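Multicopper oxidase (Uncultured bacterium, PDB 4E9X) probably couples the one-electron oxidation of substrates at a mononuclear copper to the reduction of dioxygen at a trinuclear copper cluster. Local coordinates at residues A[74-79]-A[104-109]; A[6-11]-A[45-50]; A[114-119]-A[153-158]. All coordinates share one frame; numbering follows the deposited sequence.

How the interactions relate
Interaction 1 is the most completely buried of the three, at the boundary with the second subunit, and carries the copper chemistry: a valine and a proline of 74-79 pack round H106 within the 104-109 loop, whose residues bind three different copper ions. Interaction 2, partly buried, is a regular parallel strand pair joined by backbone hydrogen bonds, with one face apolar and the other polar. Interaction 3 lies partly at the surface and depends on one arginine meeting the carbonyls of a turn. Interactions 1 and 3 touch directly, C105 N lying 3.1 Å from M118 O, and interaction 2 reaches the same region through I10 CG2, 3.6 Å from M118 CE. Interactions 1 and 2 do not touch.

Interaction 1: A[74-79]-A[104-109]. With CU (copper (II) ion), chain E; CU (copper (II) ion), chain D; CU (copper (II) ion), chain J.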
# COMPACT_ATOMS: atom_id res chain seq x y z
N GLY A 74 -14.64 10.71 -20.47
CA GLY A 74 -14.52 11.83 -19.56
C GLY A 74 -13.13 12.34 -19.31
O GLY A 74 -12.86 12.95 -18.25
N VAL A 75 -12.18 12.17 -20.26
CA VAL A 75 -10.80 12.63 -19.97
C VAL A 75 -10.48 13.84 -20.85
O VAL A 75 -10.47 13.74 -22.09
CB VAL A 75 -9.84 11.47 -20.28
CG1 VAL A 75 -8.41 11.96 -20.05
CG2 VAL A 75 -10.16 10.30 -19.36
N PRO A 76 -10.22 14.99 -20.25
CA PRO A 76 -10.02 16.21 -21.04
C PRO A 76 -8.75 16.05 -21.84
O PRO A 76 -7.72 15.54 -21.40
CB PRO A 76 -9.90 17.34 -19.99
CG PRO A 76 -9.40 16.61 -18.79
CD PRO A 76 -10.02 15.21 -18.81
N GLY A 77 -8.77 16.51 -23.09
CA GLY A 77 -7.59 16.45 -23.97
C GLY A 77 -7.32 15.07 -24.54
O GLY A 77 -6.39 14.89 -25.33
N VAL A 78 -8.15 14.09 -24.09
CA VAL A 78 -7.96 12.73 -24.60
C VAL A 78 -9.24 12.23 -25.26
O VAL A 78 -9.19 11.77 -26.42
CB VAL A 78 -7.48 11.76 -23.49
CG1 VAL A 78 -7.32 10.37 -24.07
CG2 VAL A 78 -6.16 12.33 -22.90
N THR A 79 -10.37 12.36 -24.54
CA THR A 79 -11.66 11.90 -25.12
C THR A 79 -12.67 13.02 -25.27
O THR A 79 -13.66 12.76 -25.99
CB THR A 79 -12.26 10.74 -24.31
OG1 THR A 79 -12.73 11.19 -23.04
CG2 THR A 79 -11.22 9.67 -24.03
N HIS A 104 -15.94 10.24 -11.15
CA HIS A 104 -15.24 11.37 -10.56
C HIS A 104 -14.80 12.35 -11.65
O HIS A 104 -14.66 11.92 -12.81
CB HIS A 104 -14.00 10.93 -9.75
CG HIS A 104 -12.95 10.11 -10.45
ND1 HIS A 104 -12.00 10.64 -11.28
CD2 HIS A 104 -12.72 8.78 -10.41
CE1 HIS A 104 -11.21 9.64 -11.73
NE2 HIS A 104 -11.62 8.50 -11.20
N CYS A 105 -14.54 13.58 -11.27
CA CYS A 105 -14.00 14.51 -12.28
C CYS A 105 -12.65 14.00 -12.77
O CYS A 105 -11.92 13.35 -12.04
CB CYS A 105 -13.87 15.90 -11.62
SG CYS A 105 -13.41 17.17 -12.82
N HIS A 106 -12.29 14.37 -14.01
CA HIS A 106 -10.96 14.07 -14.51
C HIS A 106 -10.22 15.31 -15.01
O HIS A 106 -9.25 15.20 -15.77
CB HIS A 106 -11.04 12.99 -15.61
CG HIS A 106 -9.95 11.97 -15.53
ND1 HIS A 106 -8.64 12.28 -15.82
CD2 HIS A 106 -9.96 10.65 -15.21
CE1 HIS A 106 -7.91 11.20 -15.66
NE2 HIS A 106 -8.67 10.18 -15.30
N VAL A 107 -10.64 16.50 -14.57
CA VAL A 107 -9.96 17.75 -14.77
C VAL A 107 -9.23 18.10 -13.43
O VAL A 107 -9.84 17.99 -12.35
CB VAL A 107 -10.94 18.88 -15.09
CG1 VAL A 107 -10.20 20.22 -15.09
CG2 VAL A 107 -11.68 18.65 -16.39
N ASN A 108 -8.00 18.54 -13.55
CA ASN A 108 -7.28 19.02 -12.36
C ASN A 108 -7.40 18.04 -11.20
O ASN A 108 -7.73 18.40 -10.06
CB ASN A 108 -7.87 20.41 -12.01
CG ASN A 108 -7.42 21.53 -12.94
OD1 ASN A 108 -6.39 21.35 -13.64
ND2 ASN A 108 -8.02 22.72 -13.03
N VAL A 109 -7.27 16.75 -11.46
CA VAL A 109 -7.70 15.73 -10.50
C VAL A 109 -7.04 15.78 -9.13
O VAL A 109 -7.67 15.42 -8.14
CB VAL A 109 -7.53 14.31 -11.08
CG1 VAL A 109 -8.27 14.27 -12.42
CG2 VAL A 109 -6.10 13.84 -11.21
CU CU E . -10.68 6.76 -11.18
CU CU D . -13.51 19.07 -11.69
CU CU J . -8.05 8.24 -14.99
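H106 turns its imidazole alongside V75, and its side chain can be followed from CB, beside 74-79, to a copper ion. CB comes first, 3.2 Å from G74 O and 4.0 Å from P76 CD. Beyond it the ring receives V75 CG2 over the centre of one face, in a CH-pi contact 4.1 Å from the centroid and 7° off the ring normal. V75 CG1 is anti to the backbone N (chi1 177°), which leaves CG2 as the methyl that meets the ring. At the tip, H106 NE2 binds a copper ion at 2.1 Å, and H206 and H252 of the second subunit bind the same ion.

P76 fits against the backbone of the other loop: its CD is 3.1 Å from H106 O, and its CG meets V107 CG2 at 3.9 Å. An alanine in place of P76 would probably leave V107 CG2 without this apolar neighbour and open a gap beside H106 O.

The residues before H106 serve other copper ions. H104 NE2 binds one, while its ND1 donates to C105 O, a bond that would hold the imidazole in a fixed rotation. C105 SG binds the mononuclear copper at 2.2 Å and also accepts from V107 N. This Cys flanked by two His is the multicopper oxidase motif that connects the mononuclear site to the trinuclear cluster. Residues 74-79 lie in the loop between strands 60-62 and 88-94, whereas 104-109 leads from strand 101-104 into helix 109-115, with the second subunit packed against both.

Interaction 2: A[6-11]-A[45-50]; sequences FDMTIE and VIVNVT
M8 O is gripped by two donors, the backbone N of T50 at 3.0 Å and a water at 2.9 Å that also bonds T50 OG1, itself hydrogen-bonded to S88. It belongs to a parallel beta pairing in which F6 N, M8 N and I10 N donate to I46 O, N48 O and T50 O, while F6 O and M8 O accept from N48 N and T50 N. On the polar face D7 and N48 both place CG beside the backbone N, anti to the carbonyl carbon (chi1 -70° and -52°), which sets the two side chains alongside each other. N48 ND2 donates to D7 OD1 at 2.9 Å, close to its own amide plane, and the carboxylate and amide planes are 34° apart. N48 has further partners, OD1 bonding T90 and ND2 also reaching E5, so both ends of the amide are engaged.

The other face is apolar. V47 CG2 approaches the edge of the F6 ring, 4.3 Å from CD2, and I10 CD1 rests 4.0 Å from V49 CG1. An apolar face against a polar one is consistent with the cupredoxin-type beta-sandwich of this family. Strand 3-18 also pairs with strand 21-28, strand 44-51 continues the sheet to strand 88-94, and M307 of strand 306-308 packs against F6 and M8.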
# COMPACT_ATOMS: atom_id res chain seq x y z
N PHE A 6 -30.31 10.13 -16.46
CA PHE A 6 -30.15 10.92 -15.26
C PHE A 6 -29.71 12.32 -15.56
O PHE A 6 -28.93 12.49 -16.50
CB PHE A 6 -29.09 10.26 -14.34
CG PHE A 6 -29.47 8.81 -14.05
CD1 PHE A 6 -30.68 8.47 -13.46
CD2 PHE A 6 -28.62 7.79 -14.35
CE1 PHE A 6 -31.03 7.17 -13.17
CE2 PHE A 6 -28.96 6.47 -14.08
CZ PHE A 6 -30.19 6.13 -13.49
N ASP A 7 -30.15 13.28 -14.75
CA ASP A 7 -29.72 14.66 -14.94
C ASP A 7 -28.88 15.03 -13.70
O ASP A 7 -29.37 14.90 -12.57
CB ASP A 7 -30.89 15.63 -15.08
CG ASP A 7 -31.65 15.49 -16.37
OD1 ASP A 7 -31.03 15.40 -17.47
OD2 ASP A 7 -32.92 15.47 -16.40
N MET A 8 -27.62 15.40 -13.92
CA MET A 8 -26.77 15.71 -12.77
C MET A 8 -26.26 17.14 -12.90
O MET A 8 -26.14 17.64 -14.03
CB MET A 8 -25.62 14.71 -12.66
CG MET A 8 -24.74 14.86 -11.41
SD MET A 8 -23.44 13.57 -11.44
CE MET A 8 -24.39 12.46 -12.50
N THR A 9 -26.02 17.82 -11.80
CA THR A 9 -25.40 19.15 -11.85
C THR A 9 -24.09 19.07 -11.04
O THR A 9 -23.81 18.06 -10.35
CB THR A 9 -26.23 20.28 -11.27
OG1 THR A 9 -26.40 20.04 -9.85
CG2 THR A 9 -27.61 20.31 -11.95
N ILE A 10 -23.30 20.10 -11.20
CA ILE A 10 -22.07 20.30 -10.48
C ILE A 10 -22.21 21.65 -9.76
O ILE A 10 -22.51 22.61 -10.49
CB ILE A 10 -20.79 20.26 -11.33
CG1 ILE A 10 -20.79 19.11 -12.34
CG2 ILE A 10 -19.56 20.14 -10.43
CD1 ILE A 10 -19.57 19.12 -13.26
N GLU A 11 -22.05 21.71 -8.46
CA GLU A 11 -22.40 22.89 -7.66
C GLU A 11 -21.25 23.32 -6.77
O GLU A 11 -20.51 22.45 -6.28
CB GLU A 11 -23.61 22.59 -6.75
CG GLU A 11 -24.82 22.09 -7.55
CD GLU A 11 -25.52 23.11 -8.42
OE1 GLU A 11 -25.29 24.33 -8.29
OE2 GLU A 11 -26.35 22.68 -9.30
N VAL A 45 -27.02 3.62 -20.03
CA VAL A 45 -27.03 4.78 -19.13
C VAL A 45 -26.80 6.05 -19.95
O VAL A 45 -25.92 6.10 -20.81
CB VAL A 45 -25.94 4.59 -18.07
CG1 VAL A 45 -25.95 5.78 -17.11
CG2 VAL A 45 -26.19 3.32 -17.32
N ILE A 46 -27.60 7.06 -19.61
CA ILE A 46 -27.43 8.39 -20.16
C ILE A 46 -27.33 9.37 -19.02
O ILE A 46 -28.22 9.38 -18.15
CB ILE A 46 -28.64 8.73 -21.07
CG1 ILE A 46 -28.84 7.72 -22.21
CG2 ILE A 46 -28.50 10.15 -21.61
CD1 ILE A 46 -30.21 7.84 -22.88
N VAL A 47 -26.27 10.16 -18.95
CA VAL A 47 -26.14 11.14 -17.87
C VAL A 47 -25.93 12.52 -18.51
O VAL A 47 -24.93 12.76 -19.22
CB VAL A 47 -24.96 10.80 -16.94
CG1 VAL A 47 -24.94 11.84 -15.81
CG2 VAL A 47 -25.10 9.43 -16.30
N ASN A 48 -26.88 13.45 -18.25
CA ASN A 48 -26.79 14.81 -18.76
C ASN A 48 -26.21 15.67 -17.64
O ASN A 48 -26.86 15.75 -16.58
CB ASN A 48 -28.16 15.35 -19.18
CG ASN A 48 -28.89 14.41 -20.14
OD1 ASN A 48 -28.35 14.13 -21.21
ND2 ASN A 48 -30.08 13.94 -19.77
N VAL A 49 -25.05 16.24 -17.86
CA VAL A 49 -24.34 16.96 -16.81
C VAL A 49 -24.37 18.47 -17.08
O VAL A 49 -23.96 18.87 -18.18
CB VAL A 49 -22.88 16.48 -16.76
CG1 VAL A 49 -22.14 17.24 -15.68
CG2 VAL A 49 -22.75 14.98 -16.57
N THR A 50 -24.81 19.26 -16.11
CA THR A 50 -24.69 20.73 -16.19
C THR A 50 -23.72 21.27 -15.15
O THR A 50 -23.83 20.99 -13.96
CB THR A 50 -26.05 21.39 -16.02
OG1 THR A 50 -26.83 20.92 -17.15
CG2 THR A 50 -25.95 22.90 -16.09
O HOH W 1 -28.38 18.53 -15.66

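Interaction 3: A[114-119]-A[153-158]; sequences GVRGMW and DKYGEG
R116 reaches across to the type II beta turn K154-E157, where its NH2 donates to E157 O at 3.0 Å, with an N-H...O angle of 143°. The carbonyl oxygen is tilted somewhat out of the guanidinium plane. K154 O is also near NH2, but the angle is too poor for a hydrogen bond. The guanidinium is sandwiched, with V115 CG2 over one face and Y155 CA over the opposite one, both towards the rim. Its plane stands 75° from the Y155 ring.

A second shell fixes this arginine. E111 takes R116 NE in a salt bridge and probably balances the charge, while carbonyls take other N-H groups, NH1 donating to K24 O and NH2 also to V151 O. E111 also accepts from G156 N, which ties the turn to the same carboxylate. Y155 is held in turn by its OH, bonded to V25 O, and by stacking on F26. The contact thus joins 114-119 to the loop between strands 138-147 and 167-170, linking the two cupredoxin-type domains close to M118, a ligand of the mononuclear copper. The R116 chain is bent at chi2 (-64°), which places CD 3.8 Å from Y155 CD1, in the plane of the phenol ring.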
# COMPACT_ATOMS: atom_id res chain seq x y z
N GLY A 114 -8.87 15.07 -5.23
CA GLY A 114 -8.14 14.94 -3.95
C GLY A 114 -8.81 15.72 -2.81
O GLY A 114 -8.86 15.19 -1.68
N VAL A 115 -9.29 16.95 -3.08
CA VAL A 115 -9.89 17.75 -1.95
C VAL A 115 -11.20 18.40 -2.30
O VAL A 115 -11.70 19.05 -1.36
CB VAL A 115 -8.91 18.80 -1.40
CG1 VAL A 115 -7.63 18.10 -0.87
CG2 VAL A 115 -8.48 19.90 -2.39
N ARG A 116 -11.78 18.29 -3.51
CA ARG A 116 -13.02 19.02 -3.77
C ARG A 116 -14.21 18.10 -3.91
O ARG A 116 -15.28 18.54 -4.32
CB ARG A 116 -12.89 19.92 -5.01
CG ARG A 116 -11.79 20.96 -4.89
CD ARG A 116 -12.00 22.00 -3.78
NE ARG A 116 -10.72 22.77 -3.70
CZ ARG A 116 -10.38 23.43 -2.61
NH1 ARG A 116 -11.18 23.56 -1.53
NH2 ARG A 116 -9.18 24.03 -2.59
N GLY A 117 -14.08 16.85 -3.49
CA GLY A 117 -15.22 15.99 -3.31
C GLY A 117 -15.90 15.57 -4.60
O GLY A 117 -17.05 15.15 -4.56
N MET A 118 -15.18 15.64 -5.75
CA MET A 118 -15.85 15.33 -7.04
C MET A 118 -15.84 13.86 -7.35
O MET A 118 -15.16 13.37 -8.27
CB MET A 118 -15.11 16.11 -8.15
CG MET A 118 -15.11 17.63 -7.85
SD MET A 118 -14.99 18.58 -9.40
CE MET A 118 -16.58 18.23 -10.17
N TRP A 119 -16.69 13.11 -6.61
CA TRP A 119 -16.73 11.66 -6.80
C TRP A 119 -18.00 11.13 -6.16
O TRP A 119 -18.60 11.74 -5.24
CB TRP A 119 -15.52 10.99 -6.13
CG TRP A 119 -15.00 11.57 -4.85
CD1 TRP A 119 -13.94 12.42 -4.70
CD2 TRP A 119 -15.52 11.33 -3.53
NE1 TRP A 119 -13.76 12.72 -3.38
CE2 TRP A 119 -14.71 12.07 -2.61
CE3 TRP A 119 -16.58 10.53 -3.03
CZ2 TRP A 119 -14.92 12.07 -1.21
CZ3 TRP A 119 -16.79 10.53 -1.64
CH2 TRP A 119 -15.98 11.27 -0.78
N ASP A 153 -10.77 26.97 1.95
CA ASP A 153 -11.66 28.10 1.59
C ASP A 153 -11.32 28.66 0.22
O ASP A 153 -11.76 29.79 -0.09
CB ASP A 153 -11.59 29.28 2.56
CG ASP A 153 -12.75 30.28 2.49
OD1 ASP A 153 -13.82 30.01 1.90
OD2 ASP A 153 -12.60 31.42 3.05
N LYS A 154 -10.51 27.96 -0.60
CA LYS A 154 -10.05 28.59 -1.84
C LYS A 154 -9.83 27.57 -2.93
O LYS A 154 -8.86 26.83 -3.05
CB LYS A 154 -8.77 29.40 -1.55
CG LYS A 154 -7.64 28.48 -1.06
CD LYS A 154 -7.07 28.94 0.26
CE LYS A 154 -5.66 29.49 0.02
NZ LYS A 154 -5.37 30.74 0.82
N TYR A 155 -10.82 27.55 -3.79
CA TYR A 155 -10.72 26.77 -4.99
C TYR A 155 -9.49 27.18 -5.81
O TYR A 155 -9.05 28.36 -5.81
CB TYR A 155 -11.99 27.05 -5.80
CG TYR A 155 -13.32 26.54 -5.30
CD1 TYR A 155 -13.53 25.24 -4.89
CD2 TYR A 155 -14.43 27.40 -5.24
CE1 TYR A 155 -14.77 24.88 -4.46
CE2 TYR A 155 -15.68 27.05 -4.80
CZ TYR A 155 -15.86 25.75 -4.41
OH TYR A 155 -17.10 25.34 -3.95
N GLY A 156 -8.92 26.22 -6.55
CA GLY A 156 -7.77 26.49 -7.36
C GLY A 156 -6.43 26.10 -6.79
O GLY A 156 -5.43 26.21 -7.52
N GLU A 157 -6.40 25.65 -5.54
CA GLU A 157 -5.18 25.28 -4.84
C GLU A 157 -5.39 23.91 -4.18
O GLU A 157 -6.54 23.54 -3.95
CB GLU A 157 -4.85 26.27 -3.74
CG GLU A 157 -4.64 27.72 -4.15
CD GLU A 157 -3.98 28.53 -3.03
OE1 GLU A 157 -3.64 28.01 -1.94
OE2 GLU A 157 -3.76 29.74 -3.22
N GLY A 158 -4.29 23.19 -3.91
CA GLY A 158 -4.37 21.95 -3.16
C GLY A 158 -4.04 20.72 -3.96
O GLY A 158 -3.89 20.71 -5.16